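Local structure of beta-galactosidase (Trichoderma reesei, 3OG2) at residues 843-848 and 918-923; 834-839 and 924-929; 850-855 and 994-999; 661-666 and 857-862. The protein probably hydrolyses terminal non-reducing beta-D-galactose residues in beta-D-galactosides, as a member of glycoside hydrolase family 35. All blocks are in the same frame, centred on the assembly; numbering follows the deposited sequence.

How the contacts relate
Residues 834-862 form almost one continuous run that supplies a segment to every contact: first contact 2, then contact 1, contact 3 and contact 4. Their partners come from 661-666, earlier in the chain, and from 918-923, 924-929 and 994-999, later on. Contacts 1, 2 and 4 all reach one five-stranded antiparallel sheet, through strands 917-923, 926-932 and 663-666, the last two being its outermost strands. Contact 3 instead ties the run to the C-terminal tail. Centres of contacts 1, 2 and 3 lie about 11 to 12 Å apart; contact 4 is about 12 Å from contact 3 but about 19 Å from contact 2. Sequence-distant pieces are thus joined around the sheet of the second all-beta domain.

Contact 1 (843-848 and 918-923); sequences GGLFFE and RALLYV
L845, F847 and E848 meet L920 and Y922 where the start of helix 846-850 lies against strand 917-923, part of the antiparallel sheet of the second all-beta domain. G843, first along the turn, directs its backbone N to E848 OE2 at 2.9 Å, from above the carboxylate plane. L845 holds the N-cap position; its CD1 meets L920 CD1 at 4.0 Å, and its N donates to the anti lone pair of E848 OE1 at 3.1 Å. That bond is the one an N3 glutamate makes in a capping box, although leucine cannot return a side-chain bond. F847 follows, its CE1 at 3.6 Å from Y922 CE2 and its CZ near L920 CD1. The two aromatic planes stand at 90°, with Y922 CD2 in plane at the phenylalanine's edge; F886 stacks on F847. E848 closes the series: its CG, anti to the carbonyl carbon (chi1 -60°), is thereby set over one face of the F847 ring, and the carboxylate binds G843, L845 and Y922 together. An alanine here would probably leave the buried Y922 hydroxyl and the backbone N atoms of G843 and L845 without their shared acceptor. Y922 OH donates to E848 OE2 over a very short 2.5 Å, and this oxygen lies at the tyrosine edge, the carboxylate and ring planes being 77° apart.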
# COMPACT_ATOMS: atom_id res chain seq x y z
N GLY A 843 15.55 -13.56 12.05
CA GLY A 843 16.96 -13.15 12.08
C GLY A 843 17.80 -14.18 12.84
O GLY A 843 17.39 -15.36 12.99
N GLY A 844 18.96 -13.72 13.33
CA GLY A 844 19.97 -14.61 13.88
C GLY A 844 19.95 -14.69 15.41
O GLY A 844 20.89 -15.31 15.92
N LEU A 845 19.02 -14.04 16.12
CA LEU A 845 19.11 -14.14 17.56
C LEU A 845 18.84 -15.59 18.03
O LEU A 845 18.13 -16.34 17.37
CB LEU A 845 18.05 -13.23 18.20
CG LEU A 845 18.36 -11.72 18.11
CD1 LEU A 845 17.16 -10.90 18.53
CD2 LEU A 845 19.60 -11.34 18.91
N PHE A 846 19.44 -15.97 19.16
CA PHE A 846 19.36 -17.34 19.62
C PHE A 846 17.94 -17.86 19.63
O PHE A 846 17.67 -18.97 19.14
CB PHE A 846 19.96 -17.44 21.03
CG PHE A 846 19.69 -18.74 21.74
CD1 PHE A 846 20.50 -19.85 21.43
CD2 PHE A 846 18.69 -18.84 22.69
CE1 PHE A 846 20.24 -21.04 22.08
CE2 PHE A 846 18.43 -20.04 23.35
CZ PHE A 846 19.23 -21.14 23.03
N PHE A 847 16.98 -17.10 20.17
CA PHE A 847 15.62 -17.69 20.24
C PHE A 847 15.06 -17.98 18.84
O PHE A 847 14.30 -18.97 18.66
CB PHE A 847 14.64 -16.82 21.04
CG PHE A 847 14.18 -15.56 20.29
CD1 PHE A 847 12.98 -15.58 19.62
CD2 PHE A 847 14.93 -14.40 20.27
CE1 PHE A 847 12.47 -14.49 18.92
CE2 PHE A 847 14.45 -13.27 19.59
CZ PHE A 847 13.24 -13.33 18.90
N GLU A 848 15.39 -17.13 17.84
CA GLU A 848 14.92 -17.36 16.46
C GLU A 848 15.57 -18.60 15.87
O GLU A 848 14.91 -19.41 15.21
CB GLU A 848 15.26 -16.11 15.60
CG GLU A 848 14.60 -14.83 16.11
CD GLU A 848 14.98 -13.63 15.26
OE1 GLU A 848 16.16 -13.15 15.33
OE2 GLU A 848 14.07 -13.16 14.53
N ARG A 918 15.40 -2.41 22.18
CA ARG A 918 14.80 -2.81 20.91
C ARG A 918 13.96 -4.04 21.19
O ARG A 918 14.37 -4.86 22.03
CB ARG A 918 15.87 -3.11 19.84
CG ARG A 918 16.77 -1.87 19.69
CD ARG A 918 17.94 -2.12 18.77
NE ARG A 918 17.64 -2.32 17.34
CZ ARG A 918 17.63 -1.36 16.44
NH1 ARG A 918 17.85 -0.09 16.81
NH2 ARG A 918 17.38 -1.66 15.17
N ALA A 919 12.82 -4.18 20.58
CA ALA A 919 12.00 -5.37 20.80
C ALA A 919 11.52 -5.88 19.44
O ALA A 919 11.38 -5.12 18.45
CB ALA A 919 10.78 -5.04 21.67
N LEU A 920 11.30 -7.17 19.37
CA LEU A 920 10.67 -7.82 18.23
C LEU A 920 9.36 -8.45 18.73
O LEU A 920 9.35 -9.07 19.79
CB LEU A 920 11.56 -8.92 17.66
CG LEU A 920 12.92 -8.46 17.16
CD1 LEU A 920 13.78 -9.66 16.86
CD2 LEU A 920 12.71 -7.64 15.87
N LEU A 921 8.33 -8.28 17.92
CA LEU A 921 7.00 -8.83 18.22
C LEU A 921 6.74 -10.03 17.31
O LEU A 921 6.86 -9.87 16.08
CB LEU A 921 5.93 -7.74 18.01
CG LEU A 921 4.50 -8.23 18.15
CD1 LEU A 921 4.14 -8.63 19.59
CD2 LEU A 921 3.57 -7.10 17.68
N TYR A 922 6.38 -11.17 17.84
CA TYR A 922 6.00 -12.34 17.07
C TYR A 922 4.58 -12.72 17.42
O TYR A 922 4.18 -12.67 18.58
CB TYR A 922 6.93 -13.47 17.40
CG TYR A 922 8.26 -13.41 16.70
CD1 TYR A 922 8.33 -14.11 15.49
CD2 TYR A 922 9.43 -12.81 17.14
CE1 TYR A 922 9.42 -14.23 14.66
CE2 TYR A 922 10.57 -12.93 16.28
CZ TYR A 922 10.56 -13.60 15.09
OH TYR A 922 11.70 -13.75 14.27
N VAL A 923 3.85 -13.08 16.40
CA VAL A 923 2.49 -13.62 16.59
C VAL A 923 2.38 -14.92 15.80
O VAL A 923 2.48 -14.89 14.57
CB VAL A 923 1.42 -12.62 16.16
CG1 VAL A 923 0.04 -13.30 16.32
CG2 VAL A 923 1.55 -11.34 16.98

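Contact 2 (834-839 and 924-929); sequences DVFRGP and NGFQYG
R837 reaches across to the N924 carbonyl and the F926 ring, and most of this contact is made by that one side chain. Its polar end makes two bonds to one acceptor: NH2 to N924 O at 3.0 Å, with an N-H...O angle of 142°, and a weak bond from NE to the same oxygen. On the near side NH1 forms a salt bridge with D834 OD2 at 2.8 Å, met on the syn side of the carboxylate. D834 OD1 meanwhile accepts from R837 N at 2.9 Å, an Asx motif, so one aspartate holds both ends of the arginine. NH2 has a further acceptor in P994 O.

Apolar contact comes from the methylene chain. It is extended, with CD anti to CB (chi2 -172°), and R837 CD sits 3.8 Å from the centroid of the F926 ring, only 4° off the normal, a CH-pi contact over its centre. F836 CE1 adds a rim-to-rim touch on F926 CZ at 4.0 Å.

Backbone shape makes room for this. A side chain at G925 would run into R837 NE, and the positive phi angles of N924 and G925 suit a type I' turn. That turn joins strands 917-923 and 926-932 into a beta hairpin, with a classic bulge at Y928 and G929 opposite L921. Segment 834-839, in the loop that follows strand 820-824 and precedes helix 846-850 in the chain, packs on the hairpin end, while W330 meets the F926 ring edge-to-face.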
# COMPACT_ATOMS: atom_id res chain seq x y z
N ASP A 834 12.32 -22.03 7.88
CA ASP A 834 10.85 -21.91 7.87
C ASP A 834 10.35 -21.69 6.46
O ASP A 834 10.22 -20.53 6.00
CB ASP A 834 10.44 -20.80 8.82
CG ASP A 834 8.95 -20.83 9.09
OD1 ASP A 834 8.16 -21.39 8.28
OD2 ASP A 834 8.55 -20.28 10.14
N VAL A 835 10.11 -22.80 5.74
CA VAL A 835 9.65 -22.60 4.37
C VAL A 835 8.29 -21.96 4.34
O VAL A 835 7.99 -21.22 3.41
CB VAL A 835 9.62 -23.95 3.65
CG1 VAL A 835 8.99 -23.85 2.25
CG2 VAL A 835 11.04 -24.51 3.60
N PHE A 836 7.45 -22.19 5.34
CA PHE A 836 6.11 -21.60 5.31
C PHE A 836 6.16 -20.08 5.46
O PHE A 836 5.39 -19.40 4.79
CB PHE A 836 5.31 -22.22 6.46
CG PHE A 836 3.83 -21.89 6.35
CD1 PHE A 836 3.30 -20.71 6.88
CD2 PHE A 836 2.95 -22.79 5.71
CE1 PHE A 836 1.96 -20.40 6.81
CE2 PHE A 836 1.60 -22.45 5.68
CZ PHE A 836 1.06 -21.29 6.24
N ARG A 837 6.98 -19.57 6.37
CA ARG A 837 6.98 -18.12 6.66
C ARG A 837 8.03 -17.38 5.83
O ARG A 837 8.01 -16.14 5.87
CB ARG A 837 7.16 -17.87 8.16
CG ARG A 837 6.03 -18.54 8.98
CD ARG A 837 6.09 -18.13 10.43
NE ARG A 837 5.07 -18.78 11.28
CZ ARG A 837 5.08 -20.06 11.61
NH1 ARG A 837 6.01 -20.93 11.22
NH2 ARG A 837 4.12 -20.54 12.39
N GLY A 838 8.87 -18.08 5.09
CA GLY A 838 9.71 -17.45 4.10
C GLY A 838 11.09 -17.10 4.60
O GLY A 838 11.45 -17.29 5.77
N PRO A 839 11.90 -16.59 3.66
CA PRO A 839 13.33 -16.48 3.88
C PRO A 839 13.74 -15.32 4.79
O PRO A 839 14.92 -15.30 5.17
CB PRO A 839 13.91 -16.24 2.46
CG PRO A 839 12.75 -15.65 1.68
CD PRO A 839 11.50 -16.28 2.25
N ASN A 924 2.18 -16.04 16.45
CA ASN A 924 2.09 -17.34 15.84
C ASN A 924 3.22 -17.58 14.86
O ASN A 924 3.07 -18.15 13.78
CB ASN A 924 0.72 -17.52 15.15
CG ASN A 924 -0.38 -17.53 16.20
OD1 ASN A 924 -0.19 -18.06 17.30
ND2 ASN A 924 -1.53 -16.95 15.91
N GLY A 925 4.39 -17.15 15.31
CA GLY A 925 5.64 -17.41 14.58
C GLY A 925 5.98 -16.34 13.53
O GLY A 925 7.12 -16.34 13.04
N PHE A 926 5.03 -15.48 13.17
CA PHE A 926 5.29 -14.39 12.23
C PHE A 926 5.83 -13.17 12.94
O PHE A 926 5.23 -12.71 13.93
CB PHE A 926 3.98 -13.99 11.56
CG PHE A 926 3.48 -15.04 10.55
CD1 PHE A 926 2.70 -16.11 10.94
CD2 PHE A 926 3.85 -14.87 9.20
CE1 PHE A 926 2.25 -17.04 10.00
CE2 PHE A 926 3.39 -15.79 8.27
CZ PHE A 926 2.61 -16.86 8.66
N GLN A 927 6.94 -12.64 12.45
CA GLN A 927 7.44 -11.38 13.08
C GLN A 927 6.61 -10.23 12.54
O GLN A 927 6.49 -10.05 11.35
CB GLN A 927 8.93 -11.23 12.81
CG GLN A 927 9.57 -10.17 13.73
CD GLN A 927 9.83 -8.93 12.91
OE1 GLN A 927 8.93 -8.11 12.69
NE2 GLN A 927 11.07 -8.78 12.43
N TYR A 928 5.96 -9.52 13.45
CA TYR A 928 5.01 -8.47 13.14
C TYR A 928 5.39 -7.16 13.80
O TYR A 928 4.53 -6.29 14.03
CB TYR A 928 3.54 -8.91 13.46
CG TYR A 928 2.79 -9.15 12.15
CD1 TYR A 928 2.16 -8.13 11.51
CD2 TYR A 928 2.76 -10.44 11.59
CE1 TYR A 928 1.47 -8.39 10.30
CE2 TYR A 928 2.09 -10.72 10.37
CZ TYR A 928 1.45 -9.67 9.75
OH TYR A 928 0.81 -9.93 8.56
N GLY A 929 6.67 -6.99 14.12
CA GLY A 929 7.01 -5.64 14.62
C GLY A 929 8.48 -5.59 15.08
O GLY A 929 8.99 -6.52 15.76

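Contact 3 (850-855 and 994-999); sequences QGFHLP and PHFKKR
L854 and P855 pack along P994, H995 and F996, just beyond the end of helix 846-850, which finishes in a Schellman motif at G851 and runs straight into a type I beta turn from G851 to L854. P994 begins the C-terminal segment by placing its O 3.5 Å from P855 CD. H995 then turns one ring face to P855: P855 CB lies 3.9 Å from the centroid of the H995 ring, 16° off the normal, a CH-pi contact displaced toward the rim. F996 supplies the direct backbone link, its N donating to P855 O at 2.8 Å with an almost straight N-H...O angle of 175°. Its CG is anti to the backbone N (chi1 169°), and the ring presents its edge to the turn, F996 CD1 being 3.3 Å from G851 O. Q850 O also lies at the edge of this ring, in its plane. F852 runs side by side with this phenylalanine and touches its CE1. R999 comes last, extended from CG to NE, with the guanidinium laid flat against G851 CA, which stands 3.7 Å above its plane over the centre. A CB on G851 would collide with NE. Beyond the segments the guanidinium is paired with E842 through NH2 and with R849 O through NH1, which fixes its rotation. A single water joins the backbones here, donating to Q850 O at 2.7 Å and accepting from R999 N at 2.9 Å.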
# COMPACT_ATOMS: atom_id res chain seq x y z
N GLN A 850 16.58 -21.19 17.31
CA GLN A 850 16.06 -22.43 17.88
C GLN A 850 14.61 -22.66 17.46
O GLN A 850 14.09 -23.75 17.68
CB GLN A 850 16.06 -22.35 19.41
CG GLN A 850 17.47 -22.05 19.99
CD GLN A 850 18.19 -23.40 20.09
OE1 GLN A 850 17.76 -24.32 20.80
NE2 GLN A 850 19.22 -23.57 19.32
N GLY A 851 13.94 -21.67 16.89
CA GLY A 851 12.52 -21.85 16.59
C GLY A 851 11.63 -21.52 17.79
O GLY A 851 10.44 -21.87 17.75
N PHE A 852 12.17 -20.89 18.84
CA PHE A 852 11.38 -20.65 20.06
C PHE A 852 10.32 -19.59 19.86
O PHE A 852 9.44 -19.49 20.72
CB PHE A 852 12.25 -20.24 21.24
CG PHE A 852 13.16 -21.33 21.76
CD1 PHE A 852 12.98 -22.66 21.40
CD2 PHE A 852 14.21 -20.99 22.61
CE1 PHE A 852 13.85 -23.65 21.92
CE2 PHE A 852 15.03 -21.96 23.16
CZ PHE A 852 14.85 -23.29 22.81
N HIS A 853 10.30 -18.84 18.77
CA HIS A 853 9.24 -17.94 18.40
C HIS A 853 8.04 -18.64 17.78
O HIS A 853 7.03 -17.96 17.49
CB HIS A 853 9.77 -16.90 17.39
CG HIS A 853 10.31 -17.53 16.15
ND1 HIS A 853 9.78 -17.46 14.88
CD2 HIS A 853 11.45 -18.27 16.10
CE1 HIS A 853 10.61 -18.17 14.07
NE2 HIS A 853 11.59 -18.66 14.83
N LEU A 854 8.12 -19.93 17.53
CA LEU A 854 7.03 -20.61 16.86
C LEU A 854 5.93 -21.04 17.81
O LEU A 854 6.18 -21.10 19.02
CB LEU A 854 7.58 -21.84 16.09
CG LEU A 854 8.60 -21.49 15.00
CD1 LEU A 854 9.27 -22.77 14.50
CD2 LEU A 854 7.94 -20.73 13.88
N PRO A 855 4.72 -21.27 17.30
CA PRO A 855 3.62 -21.65 18.21
C PRO A 855 3.97 -22.90 19.00
O PRO A 855 4.66 -23.83 18.54
CB PRO A 855 2.47 -21.93 17.26
CG PRO A 855 2.77 -21.07 16.07
CD PRO A 855 4.28 -21.05 15.92
N PRO A 994 3.32 -23.57 10.73
CA PRO A 994 3.82 -24.68 11.53
C PRO A 994 4.19 -24.30 12.95
O PRO A 994 4.70 -23.22 13.23
CB PRO A 994 5.09 -25.07 10.76
CG PRO A 994 4.61 -24.84 9.36
CD PRO A 994 4.03 -23.45 9.43
N HIS A 995 3.91 -25.25 13.85
CA HIS A 995 4.29 -25.07 15.24
C HIS A 995 5.74 -25.43 15.47
O HIS A 995 6.41 -26.02 14.59
CB HIS A 995 3.42 -26.00 16.07
CG HIS A 995 1.99 -25.60 16.10
ND1 HIS A 995 1.24 -24.85 15.24
CD2 HIS A 995 1.12 -25.92 17.11
CE1 HIS A 995 -0.00 -24.72 15.66
NE2 HIS A 995 -0.09 -25.38 16.81
N PHE A 996 6.24 -25.09 16.67
CA PHE A 996 7.59 -25.47 17.02
C PHE A 996 7.83 -26.97 16.83
O PHE A 996 7.02 -27.77 17.27
CB PHE A 996 7.86 -25.06 18.47
CG PHE A 996 9.18 -25.65 18.99
CD1 PHE A 996 10.37 -25.04 18.71
CD2 PHE A 996 9.20 -26.81 19.76
CE1 PHE A 996 11.58 -25.55 19.14
CE2 PHE A 996 10.39 -27.34 20.16
CZ PHE A 996 11.61 -26.72 19.88
N LYS A 997 8.98 -27.32 16.31
CA LYS A 997 9.54 -28.66 16.26
C LYS A 997 11.03 -28.47 16.49
O LYS A 997 11.65 -27.59 15.92
CB LYS A 997 9.33 -29.33 14.91
CG LYS A 997 8.02 -30.06 14.70
CD LYS A 997 7.79 -30.24 13.20
CE LYS A 997 8.94 -31.00 12.56
NZ LYS A 997 8.51 -32.38 12.14
N LYS A 998 11.62 -29.30 17.33
CA LYS A 998 13.03 -29.22 17.61
C LYS A 998 13.84 -29.26 16.32
O LYS A 998 13.65 -30.12 15.44
CB LYS A 998 13.35 -30.41 18.51
CG LYS A 998 14.85 -30.51 18.67
CD LYS A 998 15.29 -29.64 19.81
CE LYS A 998 16.68 -30.15 20.20
NZ LYS A 998 17.39 -29.09 20.96
N ARG A 999 14.74 -28.27 16.18
CA ARG A 999 15.52 -28.18 14.93
C ARG A 999 16.84 -28.94 15.03
O ARG A 999 17.67 -28.71 15.93
CB ARG A 999 15.87 -26.71 14.66
CG ARG A 999 14.56 -25.93 14.35
CD ARG A 999 14.88 -24.47 14.15
NE ARG A 999 13.71 -23.80 13.57
CZ ARG A 999 13.73 -22.56 13.10
NH1 ARG A 999 14.84 -21.83 13.16
NH2 ARG A 999 12.65 -22.06 12.56
O HOH W 1 15.17 -26.23 18.14

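Contact 4 (661-666 and 857-862); sequences KWYKVD and PPLSDF
F862 fills the hollow between Y663 and V665, two side chains that extend from the same side of strand 663-666 while K664 points away. Its CD2 lies 3.7 Å from Y663 CB, and on the V665 side a methyl projects over one ring face: V665 CG1 is 4.0 Å from the centroid and 24° off the normal, a CH-pi contact. That methyl sits between the backbone N and the carbonyl carbon (chi1 65°), while V665 CG2 is anti to the N and rests 3.6 Å from D861 O. The strand backbone closes the hollow, with K664 O only 3.3 Å from F862 CA.

L859 makes the second bump. Its CD1 stands over the Y663 ring, 3.7 Å above the plane and toward the rim near CE1 and CZ, and the two side chains cross at about a right angle. K661 NZ donates to Y663 OH at 2.8 Å, holding the far end of the ring. An alanine in place of Y663 would probably uncover L859 CD1 and leave K661 NZ without its hydroxyl, although CB would still touch F862.

The 3-10 turn 859-861 sets L859 and F862 on the strand, helped by F862 N bonding to L859 O at 2.9 Å. Strand 663-666 is outermost in its antiparallel sheet: strand 883-894 pairs with it through A888 and F886, and K664 bonds to the backbone of T863, just beyond F862. L859 also touches W955 of strand 953-962.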
# COMPACT_ATOMS: atom_id res chain seq x y z
N LYS A 661 0.30 -15.59 31.19
CA LYS A 661 1.37 -16.35 31.88
C LYS A 661 2.61 -16.30 30.99
O LYS A 661 2.73 -17.05 30.00
CB LYS A 661 0.89 -17.77 32.14
CG LYS A 661 1.88 -18.56 32.94
CD LYS A 661 1.34 -19.92 33.37
CE LYS A 661 2.40 -20.60 34.23
NZ LYS A 661 2.25 -22.07 34.28
N TRP A 662 3.50 -15.39 31.28
CA TRP A 662 4.70 -15.16 30.48
C TRP A 662 5.83 -16.12 30.87
O TRP A 662 6.07 -16.35 32.05
CB TRP A 662 5.24 -13.73 30.65
CG TRP A 662 4.35 -12.73 29.95
CD1 TRP A 662 3.38 -11.97 30.52
CD2 TRP A 662 4.35 -12.41 28.55
NE1 TRP A 662 2.77 -11.18 29.56
CE2 TRP A 662 3.35 -11.42 28.33
CE3 TRP A 662 5.11 -12.87 27.47
CZ2 TRP A 662 3.10 -10.88 27.07
CZ3 TRP A 662 4.87 -12.34 26.21
CH2 TRP A 662 3.89 -11.37 26.00
N TYR A 663 6.51 -16.62 29.85
CA TYR A 663 7.68 -17.47 30.01
C TYR A 663 8.86 -16.73 29.42
O TYR A 663 8.71 -16.06 28.41
CB TYR A 663 7.49 -18.80 29.27
CG TYR A 663 6.49 -19.69 29.97
CD1 TYR A 663 5.11 -19.61 29.79
CD2 TYR A 663 6.95 -20.67 30.86
CE1 TYR A 663 4.25 -20.47 30.47
CE2 TYR A 663 6.11 -21.52 31.53
CZ TYR A 663 4.76 -21.41 31.32
OH TYR A 663 3.96 -22.28 32.03
N LYS A 664 10.04 -16.92 30.00
CA LYS A 664 11.24 -16.21 29.54
C LYS A 664 12.37 -17.17 29.21
O LYS A 664 12.53 -18.18 29.91
CB LYS A 664 11.66 -15.27 30.67
CG LYS A 664 12.96 -14.50 30.43
CD LYS A 664 13.39 -13.77 31.70
CE LYS A 664 14.65 -12.97 31.49
NZ LYS A 664 15.53 -12.88 32.69
N VAL A 665 13.17 -16.80 28.22
CA VAL A 665 14.40 -17.53 27.94
C VAL A 665 15.50 -16.51 27.65
O VAL A 665 15.26 -15.50 26.98
CB VAL A 665 14.20 -18.57 26.83
CG1 VAL A 665 13.88 -17.96 25.47
CG2 VAL A 665 15.46 -19.45 26.68
N ASP A 666 16.71 -16.77 28.17
CA ASP A 666 17.86 -15.93 27.79
C ASP A 666 18.15 -16.10 26.32
O ASP A 666 18.32 -17.24 25.86
CB ASP A 666 19.04 -16.38 28.63
CG ASP A 666 20.27 -15.50 28.45
OD1 ASP A 666 20.34 -14.55 27.64
OD2 ASP A 666 21.23 -15.77 29.21
N PRO A 857 5.86 -23.42 21.89
CA PRO A 857 7.31 -23.58 22.10
C PRO A 857 7.58 -24.53 23.26
O PRO A 857 6.64 -24.79 24.05
CB PRO A 857 7.75 -22.16 22.50
CG PRO A 857 6.51 -21.61 23.19
CD PRO A 857 5.36 -22.10 22.35
N PRO A 858 8.82 -25.01 23.37
CA PRO A 858 9.14 -25.99 24.43
C PRO A 858 9.28 -25.31 25.78
O PRO A 858 10.35 -24.79 26.11
CB PRO A 858 10.47 -26.57 23.95
CG PRO A 858 11.12 -25.45 23.15
CD PRO A 858 9.99 -24.66 22.52
N LEU A 859 8.20 -25.26 26.57
CA LEU A 859 8.25 -24.39 27.75
C LEU A 859 9.25 -24.86 28.78
O LEU A 859 9.68 -24.07 29.64
CB LEU A 859 6.82 -24.28 28.34
CG LEU A 859 5.77 -23.66 27.40
CD1 LEU A 859 4.44 -23.38 28.06
CD2 LEU A 859 6.28 -22.34 26.86
N SER A 860 9.67 -26.13 28.75
CA SER A 860 10.70 -26.59 29.68
C SER A 860 12.03 -25.89 29.47
O SER A 860 12.97 -25.91 30.30
CB SER A 860 10.85 -28.12 29.51
OG SER A 860 11.36 -28.40 28.21
N ASP A 861 12.19 -25.24 28.31
CA ASP A 861 13.44 -24.52 28.04
C ASP A 861 13.34 -23.09 28.54
O ASP A 861 14.33 -22.35 28.49
CB ASP A 861 13.74 -24.57 26.54
CG ASP A 861 14.11 -25.97 26.09
OD1 ASP A 861 15.07 -26.54 26.66
OD2 ASP A 861 13.44 -26.49 25.16
N PHE A 862 12.17 -22.70 29.00
CA PHE A 862 11.92 -21.35 29.50
C PHE A 862 11.77 -21.38 31.02
O PHE A 862 11.73 -22.46 31.59
CB PHE A 862 10.62 -20.83 28.92
CG PHE A 862 10.61 -20.52 27.44
CD1 PHE A 862 10.82 -21.50 26.48
CD2 PHE A 862 10.38 -19.20 27.03
CE1 PHE A 862 10.77 -21.14 25.11
CE2 PHE A 862 10.29 -18.88 25.67
CZ PHE A 862 10.48 -19.86 24.72